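Local coordinates for protein epidermin leader peptide processing serine protease EpiP (Staphylococcus aureus subsp. aureus, PDB 3QFH) that is a subtilisin-like serine endopeptidase that probably cleaves the leader peptide from the precursor of the lantibiotic epidermin, at residues 122-127 against 392-397; 192-197 against 386-391; 343-348 against 378-383; 349-354 against 359-364. All coordinates share one frame; numbering follows the deposited sequence.

The four contacts sit one within another, and none cross. From the N terminus, residues 122-127 come first, leading into strand 126-130, and contact 1 closes the longest loop by meeting helix 382-400. Residues 192-197 follow helix 177-186, and contact 2 joins them to an earlier part of the same long helix. These two contacts touch, for example at Leu395 CD1 and Val194 O. Contact 3 joins 343-348, at the start of helix 346-358, to 378-383, where the long helix begins. Contact 4 is the innermost, folding helix 361-365 against helix 346-358. It touches contact 3 through Tyr347 and Tyr361, far from contact 1.

Contact 1 of 4, residues 122-127 against 392-397; sequences ANTKIA and ALALII
Thr124 and Ile126 meet Ala394 and Ile397 in a buried contact between helix 382-400 and the loop that enters strand 126-130, in the core of the subtilisin-like alpha/beta fold. Segment 122-127 leads into this strand of the parallel central sheet. Segment 392-397 lies on the helix, which packs against that sheet. The backbones come close at a small residue: the CA atoms of Thr124 and Ala394 are 5.6 Å apart.

The methyl of Ala394 is the centre of the contact. Thr124 CG2 reaches Ala394 CB at 3.7 Å. Ile126 meets the same methyl with its longer branch, through CG1 at 3.7 Å from Ala394 CB and through the CD1 end. One helix methyl therefore packs against two side chains, that of Thr124 aimed at the helix and that of Ile126 reaching it with CG1 and CD1. Lys125, between them, points away from the helix.

Ile126 is tied into the sheet by backbone bonds to Lys199 and Thr201. On the helix side, Ile397 also packs on Ile273 of strand 273-277 and Ala409 of helix 406-416. The hydroxyl of Thr124 is hydrogen-bonded to Asp398, the next residue of the helix. This gives the otherwise apolar contact a polar link at one end.

The Thr124 torsion separates these roles. With chi1 at -68°, CG2 lies opposite the backbone N and turns to Ala394. OG1 crosses to Ile397, 3.5 Å from its CG2.

Contact 2 of 4, residues 192-197 against 386-391; sequences IGVAPN and TPKVSG
Both methyls of Val194 pack on Lys388 of helix 382-400. CG2 lies over the backbone of Lys388, 3.6 Å from Lys388 CA, and also meets the first carbons of that side chain, with Lys388 CB at 3.8 Å. CG1 lies 3.6 Å from Lys388 O. Set opposite the backbone N by chi1 of 176°, CG1 also reaches Gly391, 3.9 Å from Gly391 C. Ala195 adds its methyl, with CB 3.8 Å from Gly391 O. Here the chains run close, the CA atoms of Ala195 and Gly391 being 5.1 Å apart.

In the subtilase fold this long helix starts at the active-site serine, here probably Ser383. The loop 192-197 lies between helix 177-186 and strand 200-204. Backbone bonds from Val194 to Gln184 and from Ala195 to Thr185 hold it to helix 177-186.

Beyond Val194, the Lys388 chain leads away from the loop and bends at its last torsion. Its buried NZ forms a salt bridge with Asp104 and hydrogen bonds with Gln184, Leu384 O and Pro341 O. The carboxylate probably helps to keep this amine charged. Met105 and Ile108 of helix 103-108 pack on both Val194 and Lys388.

Contact 3 of 4, residues 343-348 against 378-383; sequences GSFAYL and YQAGTS
Ser344 OG has two partners, while Ser344 N lies 4.2 Å from Ala380 CB across the contact. OG accepts a bond from Ala346 N at 3.0 Å, with an N-H...O angle of 162°. This is an ST turn at the start of helix 346-358. Glu327 is the second partner of OG, and its other carboxylate oxygen takes the N-H of Phe345. Together these bonds hold the chain where the helix begins.

Across the contact, the Ala380 methyl is the shared partner. It points at the other segment and touches Phe345 CZ at 3.6 Å, meeting the far end of the ring obliquely. Phe345 occupies the N-cap position. Its chi1 of -68° sets CG opposite the carbonyl carbon, and the ring extends to Ala380. Gly343 CA meets the same methyl from a different side, at 4.2 Å from Ala380 CB. Having no side chain, Gly343 makes this approach with its main chain.

In a subtilisin-like fold, the segment 378-383 runs from a beta hairpin into the helix of the active-site serine. Ser383, hydrogen-bonded to His177, fits the catalytic triad pattern with Asp130. A backbone bond between Gly381 and Gly342 holds this approach to the chain just before Gly343. On the hairpin side, Gln379 folds back, and its NE2 donates to Tyr378 O at 3.1 Å, from 29° outside the carbonyl plane.

Contact 4 of 4, residues 349-354 against 359-364; sequences NQFGVD and EGYMHK
The backbones of 349-354 and 359-364 stay well apart, with 8.9 Å between the CA atoms of Phe351 and Tyr361. The arrangement is a pair of consecutive helices, 346-358 and 361-365, on the surface of the subtilase domain. The first helix is kinked close to Gly352, whose phi is positive at 77°. The turn between the helices passes through Gly360, also with positive phi.

Side chains bridge the gap. Phe351 and Tyr361 point toward each other's segment and carry most of the contact. Their ring planes are inclined by 31° and the centroids are 4.5 Å apart, an oblique pairing. The two rings are not used alike. Phe351 lays one corner over a face of Tyr361, with CD2 above the ring centre, while CE2 comes within 3.5 Å of Tyr361 CE1. Phe351 CZ reaches the phenol end, 3.9 Å from Tyr361 OH. With chi1 at -61° in both residues, each ring stands opposite its own carbonyl carbon, which brings the two rings together across the gap.

Tyr361 also meets the ring of Tyr347 and packs on Lys355 and Trp356, so it touches several side chains of the first helix. At the turn, Asp354 and Glu359 come near without touching. Their carboxylates remain 6.3 Å apart, from Asp354 OD1 to Glu359 OE2. Asp354 OD1 is hydrogen-bonded to Asn358 ND2. On the side of the Phe351 ring plane away from Tyr361, Gln350 CD sits 3.4 Å above that ring, toward its rim.

Contact 1 of 4, residues 122-127 against 392-397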
loop_
_atom_site.group_PDB
_atom_site.type_symbol
_atom_site.label_atom_id
_atom_site.label_comp_id
_atom_site.label_asym_id
_atom_site.label_seq_id
_atom_site.Cartn_x
_atom_site.Cartn_y
_atom_site.Cartn_z
ATOM N N ALA A 122 15.244 -0.768 -17.285
ATOM C CA ALA A 122 14.297 -0.667 -16.165
ATOM C C ALA A 122 14.197 -1.971 -15.390
ATOM O O ALA A 122 13.195 -2.678 -15.461
ATOM C CB ALA A 122 12.928 -0.257 -16.686
ATOM N N ASN A 123 15.221 -2.248 -14.604
ATOM C CA ASN A 123 15.327 -3.493 -13.864
ATOM C C ASN A 123 14.610 -3.573 -12.524
ATOM O O ASN A 123 14.319 -4.667 -12.055
ATOM C CB ASN A 123 16.814 -3.834 -13.701
ATOM C CG ASN A 123 17.496 -4.047 -15.049
ATOM O OD1 ASN A 123 16.834 -4.392 -16.034
ATOM N ND2 ASN A 123 18.805 -3.837 -15.106
ATOM N N THR A 124 14.329 -2.443 -11.897
ATOM C CA THR A 124 13.631 -2.482 -10.616
ATOM C C THR A 124 12.201 -3.028 -10.753
ATOM O O THR A 124 11.461 -2.655 -11.664
ATOM C CB THR A 124 13.579 -1.106 -9.944
ATOM O OG1 THR A 124 14.898 -0.730 -9.551
ATOM C CG2 THR A 124 12.695 -1.126 -8.705
ATOM N N LYS A 125 11.853 -3.926 -9.837
ATOM C CA LYS A 125 10.519 -4.526 -9.758
ATOM C C LYS A 125 9.697 -3.830 -8.717
ATOM O O LYS A 125 10.137 -3.710 -7.571
ATOM C CB LYS A 125 10.602 -5.978 -9.304
ATOM C CG LYS A 125 10.762 -7.012 -10.362
ATOM C CD LYS A 125 12.010 -6.894 -11.162
ATOM C CE LYS A 125 12.315 -8.265 -11.790
ATOM N NZ LYS A 125 11.055 -8.911 -12.312
ATOM N N ILE A 126 8.505 -3.390 -9.094
ATOM C CA ILE A 126 7.614 -2.762 -8.161
ATOM C C ILE A 126 6.599 -3.825 -7.681
ATOM O O ILE A 126 5.939 -4.470 -8.489
ATOM C CB ILE A 126 6.871 -1.588 -8.801
ATOM C CG1 ILE A 126 7.859 -0.589 -9.411
ATOM C CG2 ILE A 126 5.970 -0.893 -7.775
ATOM C CD1 ILE A 126 7.198 0.445 -10.256
ATOM N N ALA A 127 6.510 -4.014 -6.372
ATOM C CA ALA A 127 5.559 -4.939 -5.813
ATOM C C ALA A 127 4.363 -4.125 -5.415
ATOM O O ALA A 127 4.490 -2.993 -4.897
ATOM C CB ALA A 127 6.136 -5.680 -4.608
ATOM N N ALA A 392 8.074 6.335 -9.206
ATOM C CA ALA A 392 9.164 7.300 -9.230
ATOM C C ALA A 392 10.424 6.736 -8.567
ATOM O O ALA A 392 11.553 6.876 -9.105
ATOM C CB ALA A 392 8.724 8.637 -8.551
ATOM N N LEU A 393 10.254 6.078 -7.413
ATOM C CA LEU A 393 11.403 5.459 -6.728
ATOM C C LEU A 393 12.051 4.373 -7.567
ATOM O O LEU A 393 13.288 4.197 -7.528
ATOM C CB LEU A 393 10.986 4.900 -5.378
ATOM C CG LEU A 393 10.741 5.938 -4.283
ATOM C CD1 LEU A 393 9.926 5.343 -3.159
ATOM C CD2 LEU A 393 12.083 6.474 -3.766
ATOM N N ALA A 394 11.241 3.621 -8.310
ATOM C CA ALA A 394 11.793 2.596 -9.187
ATOM C C ALA A 394 12.655 3.270 -10.259
ATOM O O ALA A 394 13.758 2.795 -10.592
ATOM C CB ALA A 394 10.690 1.746 -9.821
ATOM N N LEU A 395 12.167 4.378 -10.790
ATOM C CA LEU A 395 12.916 5.136 -11.814
ATOM C C LEU A 395 14.226 5.697 -11.280
ATOM O O LEU A 395 15.254 5.663 -11.962
ATOM C CB LEU A 395 12.075 6.278 -12.364
ATOM C CG LEU A 395 10.807 5.927 -13.153
ATOM C CD1 LEU A 395 10.083 7.212 -13.572
ATOM C CD2 LEU A 395 11.164 5.070 -14.363
ATOM N N ILE A 396 14.180 6.216 -10.059
ATOM C CA ILE A 396 15.343 6.813 -9.411
ATOM C C ILE A 396 16.420 5.755 -9.122
ATOM O O ILE A 396 17.607 5.972 -9.366
ATOM C CB ILE A 396 14.926 7.550 -8.124
ATOM C CG1 ILE A 396 14.131 8.807 -8.491
ATOM C CG2 ILE A 396 16.168 7.925 -7.300
ATOM C CD1 ILE A 396 13.302 9.378 -7.322
ATOM N N ILE A 397 15.996 4.607 -8.623
ATOM C CA ILE A 397 16.932 3.511 -8.354
ATOM C C ILE A 397 17.643 3.075 -9.644
ATOM O O ILE A 397 18.874 2.853 -9.666
ATOM C CB ILE A 397 16.213 2.313 -7.688
ATOM C CG1 ILE A 397 15.739 2.713 -6.277
ATOM C CG2 ILE A 397 17.171 1.108 -7.580
ATOM C CD1 ILE A 397 14.720 1.722 -5.614
#

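Contact 2 of 4, residues 192-197 against 386-391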
loop_
_atom_site.group_PDB
_atom_site.type_symbol
_atom_site.label_atom_id
_atom_site.label_comp_id
_atom_site.label_asym_id
_atom_site.label_seq_id
_atom_site.Cartn_x
_atom_site.Cartn_y
_atom_site.Cartn_z
ATOM N N ILE A 192 -0.642 5.825 -19.784
ATOM C CA ILE A 192 0.773 5.691 -19.402
ATOM C C ILE A 192 0.966 5.891 -17.886
ATOM O O ILE A 192 0.523 6.877 -17.331
ATOM C CB ILE A 192 1.656 6.743 -20.098
ATOM C CG1 ILE A 192 1.357 6.811 -21.606
ATOM C CG2 ILE A 192 3.111 6.454 -19.806
ATOM C CD1 ILE A 192 1.595 5.552 -22.333
ATOM N N GLY A 193 1.615 4.943 -17.230
ATOM C CA GLY A 193 1.924 5.067 -15.801
ATOM C C GLY A 193 3.212 5.841 -15.575
ATOM O O GLY A 193 3.824 6.352 -16.523
ATOM N N VAL A 194 3.650 5.911 -14.325
ATOM C CA VAL A 194 4.862 6.663 -13.995
ATOM C C VAL A 194 6.096 5.946 -14.489
ATOM O O VAL A 194 7.014 6.583 -14.969
ATOM C CB VAL A 194 4.967 6.938 -12.449
ATOM C CG1 VAL A 194 6.300 7.649 -12.085
ATOM C CG2 VAL A 194 3.782 7.760 -12.001
ATOM N N ALA A 195 6.085 4.617 -14.420
ATOM C CA ALA A 195 7.226 3.790 -14.788
ATOM C C ALA A 195 6.809 2.767 -15.840
ATOM O O ALA A 195 6.698 1.580 -15.539
ATOM C CB ALA A 195 7.781 3.070 -13.500
ATOM N N PRO A 196 6.603 3.216 -17.091
ATOM C CA PRO A 196 6.069 2.372 -18.162
ATOM C C PRO A 196 6.909 1.207 -18.675
ATOM O O PRO A 196 6.373 0.378 -19.410
ATOM C CB PRO A 196 5.808 3.367 -19.304
ATOM C CG PRO A 196 6.649 4.543 -19.006
ATOM C CD PRO A 196 6.830 4.602 -17.532
ATOM N N ASN A 197 8.189 1.141 -18.301
ATOM C CA ASN A 197 9.067 0.049 -18.736
ATOM C C ASN A 197 9.460 -0.908 -17.604
ATOM O O ASN A 197 10.161 -1.872 -17.829
ATOM C CB ASN A 197 10.322 0.631 -19.387
ATOM C CG ASN A 197 10.002 1.559 -20.569
ATOM O OD1 ASN A 197 9.004 1.386 -21.264
ATOM N ND2 ASN A 197 10.860 2.550 -20.783
ATOM N N THR A 386 -0.143 7.192 -4.259
ATOM C CA THR A 386 0.936 6.366 -3.766
ATOM C C THR A 386 1.692 5.606 -4.855
ATOM O O THR A 386 2.922 5.576 -4.836
ATOM C CB THR A 386 0.386 5.397 -2.663
ATOM O OG1 THR A 386 -0.230 6.173 -1.637
ATOM C CG2 THR A 386 1.468 4.579 -2.050
ATOM N N PRO A 387 0.971 4.994 -5.820
ATOM C CA PRO A 387 1.701 4.289 -6.885
ATOM C C PRO A 387 2.573 5.185 -7.731
ATOM O O PRO A 387 3.560 4.691 -8.319
ATOM C CB PRO A 387 0.583 3.656 -7.738
ATOM C CG PRO A 387 -0.674 4.354 -7.305
ATOM C CD PRO A 387 -0.464 4.691 -5.869
ATOM N N LYS A 388 2.231 6.479 -7.795
ATOM C CA LYS A 388 3.042 7.460 -8.532
ATOM C C LYS A 388 4.423 7.624 -7.885
ATOM O O LYS A 388 5.462 7.698 -8.578
ATOM C CB LYS A 388 2.312 8.812 -8.616
ATOM C CG LYS A 388 1.036 8.798 -9.461
ATOM C CD LYS A 388 0.470 10.216 -9.600
ATOM C CE LYS A 388 -0.767 10.254 -10.490
ATOM N NZ LYS A 388 -1.870 9.480 -9.892
ATOM N N VAL A 389 4.427 7.652 -6.551
ATOM C CA VAL A 389 5.643 7.743 -5.773
ATOM C C VAL A 389 6.412 6.433 -5.865
ATOM O O VAL A 389 7.643 6.452 -6.012
ATOM C CB VAL A 389 5.367 8.116 -4.305
ATOM C CG1 VAL A 389 6.642 8.031 -3.456
ATOM C CG2 VAL A 389 4.728 9.518 -4.219
ATOM N N SER A 390 5.719 5.292 -5.783
ATOM C CA SER A 390 6.416 3.996 -5.908
ATOM C C SER A 390 7.106 3.908 -7.270
ATOM O O SER A 390 8.275 3.497 -7.381
ATOM C CB SER A 390 5.466 2.801 -5.754
ATOM O OG SER A 390 4.915 2.720 -4.449
ATOM N N GLY A 391 6.372 4.241 -8.318
ATOM C CA GLY A 391 6.943 4.239 -9.667
ATOM C C GLY A 391 8.160 5.138 -9.794
ATOM O O GLY A 391 9.161 4.755 -10.405
#

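Contact 3 of 4, residues 343-348 against 378-383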
loop_
_atom_site.group_PDB
_atom_site.type_symbol
_atom_site.label_atom_id
_atom_site.label_comp_id
_atom_site.label_asym_id
_atom_site.label_seq_id
_atom_site.Cartn_x
_atom_site.Cartn_y
_atom_site.Cartn_z
ATOM N N GLY A 343 -6.554 13.296 -6.644
ATOM C CA GLY A 343 -7.860 13.781 -6.997
ATOM C C GLY A 343 -8.621 14.534 -5.941
ATOM O O GLY A 343 -8.094 14.888 -4.908
ATOM N N SER A 344 -9.884 14.792 -6.237
ATOM C CA SER A 344 -10.746 15.529 -5.333
ATOM C C SER A 344 -12.204 15.329 -5.738
ATOM O O SER A 344 -12.491 14.921 -6.875
ATOM C CB SER A 344 -10.414 17.031 -5.408
ATOM O OG SER A 344 -11.338 17.812 -4.657
ATOM N N PHE A 345 -13.109 15.617 -4.804
ATOM C CA PHE A 345 -14.545 15.561 -5.060
ATOM C C PHE A 345 -15.168 16.911 -4.756
ATOM O O PHE A 345 -16.387 17.007 -4.597
ATOM C CB PHE A 345 -15.242 14.447 -4.252
ATOM C CG PHE A 345 -14.862 13.059 -4.695
ATOM C CD1 PHE A 345 -15.303 12.567 -5.898
ATOM C CD2 PHE A 345 -14.067 12.258 -3.907
ATOM C CE1 PHE A 345 -14.929 11.286 -6.331
ATOM C CE2 PHE A 345 -13.708 10.982 -4.321
ATOM C CZ PHE A 345 -14.147 10.499 -5.533
ATOM N N ALA A 346 -14.339 17.962 -4.715
ATOM C CA ALA A 346 -14.831 19.320 -4.426
ATOM C C ALA A 346 -15.914 19.740 -5.411
ATOM O O ALA A 346 -16.929 20.268 -5.026
ATOM C CB ALA A 346 -13.690 20.322 -4.428
ATOM N N TYR A 347 -15.688 19.494 -6.694
ATOM C CA TYR A 347 -16.665 19.847 -7.700
ATOM C C TYR A 347 -17.978 19.109 -7.531
ATOM O O TYR A 347 -19.041 19.703 -7.680
ATOM C CB TYR A 347 -16.151 19.559 -9.096
ATOM C CG TYR A 347 -15.166 20.543 -9.631
ATOM C CD1 TYR A 347 -15.387 21.932 -9.522
ATOM C CD2 TYR A 347 -14.075 20.107 -10.352
ATOM C CE1 TYR A 347 -14.491 22.833 -10.065
ATOM C CE2 TYR A 347 -13.194 20.989 -10.903
ATOM C CZ TYR A 347 -13.393 22.338 -10.763
ATOM O OH TYR A 347 -12.483 23.170 -11.325
ATOM N N LEU A 348 -17.893 17.818 -7.247
ATOM C CA LEU A 348 -19.067 16.980 -7.041
ATOM C C LEU A 348 -19.882 17.520 -5.894
ATOM O O LEU A 348 -21.097 17.699 -6.011
ATOM C CB LEU A 348 -18.658 15.527 -6.774
ATOM C CG LEU A 348 -19.766 14.546 -6.358
ATOM C CD1 LEU A 348 -20.838 14.486 -7.420
ATOM C CD2 LEU A 348 -19.173 13.162 -6.090
ATOM N N TYR A 378 -12.546 6.565 -13.896
ATOM C CA TYR A 378 -12.146 7.774 -13.151
ATOM C C TYR A 378 -12.361 7.522 -11.647
ATOM O O TYR A 378 -13.473 7.182 -11.226
ATOM C CB TYR A 378 -12.975 8.995 -13.589
ATOM C CG TYR A 378 -12.475 9.638 -14.863
ATOM C CD1 TYR A 378 -11.432 10.555 -14.817
ATOM C CD2 TYR A 378 -13.028 9.331 -16.110
ATOM C CE1 TYR A 378 -10.936 11.148 -15.962
ATOM C CE2 TYR A 378 -12.525 9.935 -17.285
ATOM C CZ TYR A 378 -11.480 10.837 -17.185
ATOM O OH TYR A 378 -10.950 11.452 -18.271
ATOM N N GLN A 379 -11.294 7.645 -10.853
ATOM C CA GLN A 379 -11.373 7.454 -9.404
ATOM C C GLN A 379 -10.544 8.512 -8.685
ATOM O O GLN A 379 -9.894 9.346 -9.316
ATOM C CB GLN A 379 -10.876 6.063 -9.026
ATOM C CG GLN A 379 -11.779 4.940 -9.499
ATOM C CD GLN A 379 -12.936 4.711 -8.575
ATOM O OE1 GLN A 379 -12.771 4.130 -7.507
ATOM N NE2 GLN A 379 -14.117 5.140 -8.980
ATOM N N ALA A 380 -10.584 8.485 -7.360
ATOM C CA ALA A 380 -9.814 9.423 -6.565
ATOM C C ALA A 380 -9.417 8.759 -5.270
ATOM O O ALA A 380 -10.053 7.810 -4.835
ATOM C CB ALA A 380 -10.607 10.677 -6.290
ATOM N N GLY A 381 -8.343 9.231 -4.663
ATOM C CA GLY A 381 -7.931 8.667 -3.377
ATOM C C GLY A 381 -6.447 8.582 -3.252
ATOM O O GLY A 381 -5.736 8.651 -4.255
ATOM N N THR A 382 -5.971 8.443 -2.016
ATOM C CA THR A 382 -4.538 8.343 -1.767
ATOM C C THR A 382 -3.968 7.106 -2.423
ATOM O O THR A 382 -2.783 7.061 -2.714
ATOM C CB THR A 382 -4.201 8.319 -0.236
ATOM O OG1 THR A 382 -4.929 7.276 0.415
ATOM C CG2 THR A 382 -4.528 9.658 0.432
ATOM N N SER A 383 -4.810 6.091 -2.641
ATOM C CA SER A 383 -4.368 4.841 -3.268
ATOM C C SER A 383 -3.937 5.100 -4.719
ATOM O O SER A 383 -3.277 4.278 -5.311
ATOM C CB SER A 383 -5.468 3.762 -3.209
ATOM O OG SER A 383 -6.557 4.058 -4.086
#

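Contact 4 of 4, residues 349-354 against 359-364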
loop_
_atom_site.group_PDB
_atom_site.type_symbol
_atom_site.label_atom_id
_atom_site.label_comp_id
_atom_site.label_asym_id
_atom_site.label_seq_id
_atom_site.Cartn_x
_atom_site.Cartn_y
_atom_site.Cartn_z
ATOM N N ASN A 349 -19.206 17.822 -4.795
ATOM C CA ASN A 349 -19.885 18.385 -3.625
ATOM C C ASN A 349 -20.449 19.780 -3.907
ATOM O O ASN A 349 -21.473 20.149 -3.348
ATOM C CB ASN A 349 -18.936 18.419 -2.422
ATOM C CG ASN A 349 -18.484 17.011 -1.989
ATOM O OD1 ASN A 349 -19.288 16.087 -1.931
ATOM N ND2 ASN A 349 -17.205 16.863 -1.676
ATOM N N GLN A 350 -19.801 20.551 -4.778
ATOM C CA GLN A 350 -20.277 21.912 -5.091
ATOM C C GLN A 350 -21.419 21.942 -6.113
ATOM O O GLN A 350 -22.340 22.745 -5.990
ATOM C CB GLN A 350 -19.124 22.786 -5.623
ATOM C CG GLN A 350 -19.576 24.171 -6.121
ATOM C CD GLN A 350 -18.463 25.012 -6.744
ATOM O OE1 GLN A 350 -17.341 24.540 -6.983
ATOM N NE2 GLN A 350 -18.785 26.269 -7.031
ATOM N N PHE A 351 -21.351 21.079 -7.127
ATOM C CA PHE A 351 -22.350 21.091 -8.204
ATOM C C PHE A 351 -23.326 19.927 -8.300
ATOM O O PHE A 351 -24.182 19.951 -9.171
ATOM C CB PHE A 351 -21.648 21.201 -9.559
ATOM C CG PHE A 351 -20.841 22.445 -9.720
ATOM C CD1 PHE A 351 -21.453 23.689 -9.638
ATOM C CD2 PHE A 351 -19.487 22.379 -10.001
ATOM C CE1 PHE A 351 -20.728 24.839 -9.798
ATOM C CE2 PHE A 351 -18.758 23.521 -10.158
ATOM C CZ PHE A 351 -19.379 24.763 -10.054
ATOM N N GLY A 352 -23.223 18.917 -7.449
ATOM C CA GLY A 352 -24.139 17.778 -7.548
ATOM C C GLY A 352 -23.779 16.839 -8.690
ATOM O O GLY A 352 -23.038 17.202 -9.597
ATOM N N VAL A 353 -24.343 15.640 -8.648
ATOM C CA VAL A 353 -24.030 14.569 -9.595
ATOM C C VAL A 353 -24.213 14.931 -11.072
ATOM O O VAL A 353 -23.308 14.747 -11.873
ATOM C CB VAL A 353 -24.880 13.314 -9.277
ATOM C CG1 VAL A 353 -24.667 12.231 -10.326
ATOM C CG2 VAL A 353 -24.549 12.792 -7.889
ATOM N N ASP A 354 -25.385 15.434 -11.414
ATOM C CA ASP A 354 -25.719 15.760 -12.808
ATOM C C ASP A 354 -24.655 16.645 -13.466
ATOM O O ASP A 354 -23.995 16.238 -14.417
ATOM C CB ASP A 354 -27.112 16.422 -12.868
ATOM C CG ASP A 354 -27.536 16.799 -14.287
ATOM O OD1 ASP A 354 -26.744 16.580 -15.246
ATOM O OD2 ASP A 354 -28.668 17.320 -14.446
ATOM N N GLU A 359 -21.002 17.995 -17.256
ATOM C CA GLU A 359 -20.377 19.274 -17.635
ATOM C C GLU A 359 -18.861 19.290 -17.444
ATOM O O GLU A 359 -18.253 20.339 -17.261
ATOM C CB GLU A 359 -21.045 20.456 -16.941
ATOM C CG GLU A 359 -22.518 20.636 -17.325
ATOM C CD GLU A 359 -23.102 21.966 -16.834
ATOM O OE1 GLU A 359 -22.323 22.849 -16.404
ATOM O OE2 GLU A 359 -24.339 22.136 -16.881
ATOM N N GLY A 360 -18.249 18.113 -17.468
ATOM C CA GLY A 360 -16.803 18.008 -17.463
ATOM C C GLY A 360 -16.018 18.037 -16.166
ATOM O O GLY A 360 -14.803 17.815 -16.189
ATOM N N TYR A 361 -16.675 18.244 -15.034
ATOM C CA TYR A 361 -15.934 18.390 -13.781
ATOM C C TYR A 361 -15.232 17.102 -13.301
ATOM O O TYR A 361 -14.071 17.139 -12.869
ATOM C CB TYR A 361 -16.826 18.977 -12.701
ATOM C CG TYR A 361 -17.352 20.366 -13.027
ATOM C CD1 TYR A 361 -16.564 21.504 -12.833
ATOM C CD2 TYR A 361 -18.641 20.542 -13.506
ATOM C CE1 TYR A 361 -17.062 22.788 -13.123
ATOM C CE2 TYR A 361 -19.144 21.810 -13.798
ATOM C CZ TYR A 361 -18.352 22.925 -13.606
ATOM O OH TYR A 361 -18.866 24.168 -13.901
ATOM N N MET A 362 -15.919 15.974 -13.388
ATOM C CA MET A 362 -15.349 14.704 -12.983
ATOM C C MET A 362 -13.966 14.503 -13.591
ATOM O O MET A 362 -13.028 14.104 -12.897
ATOM C CB MET A 362 -16.261 13.551 -13.404
ATOM C CG MET A 362 -15.676 12.166 -13.122
ATOM S SD MET A 362 -16.670 10.784 -13.750
ATOM C CE MET A 362 -16.573 11.004 -15.533
ATOM N N HIS A 363 -13.857 14.809 -14.885
ATOM C CA HIS A 363 -12.623 14.632 -15.662
ATOM C C HIS A 363 -11.463 15.520 -15.203
ATOM O O HIS A 363 -10.298 15.165 -15.364
ATOM C CB HIS A 363 -12.906 14.890 -17.151
ATOM C CG HIS A 363 -14.054 14.083 -17.687
ATOM N ND1 HIS A 363 -15.370 14.476 -17.541
ATOM C CD2 HIS A 363 -14.083 12.901 -18.347
ATOM C CE1 HIS A 363 -16.156 13.573 -18.101
ATOM N NE2 HIS A 363 -15.399 12.607 -18.592
ATOM N N LYS A 364 -11.802 16.684 -14.678
ATOM C CA LYS A 364 -10.826 17.635 -14.196
ATOM C C LYS A 364 -10.256 17.293 -12.813
ATOM O O LYS A 364 -9.073 17.548 -12.573
ATOM C CB LYS A 364 -11.453 19.033 -14.142
ATOM C CG LYS A 364 -11.786 19.598 -15.517
ATOM C CD LYS A 364 -12.436 20.971 -15.393
ATOM C CE LYS A 364 -12.762 21.570 -16.765
ATOM N NZ LYS A 364 -13.507 22.863 -16.651
#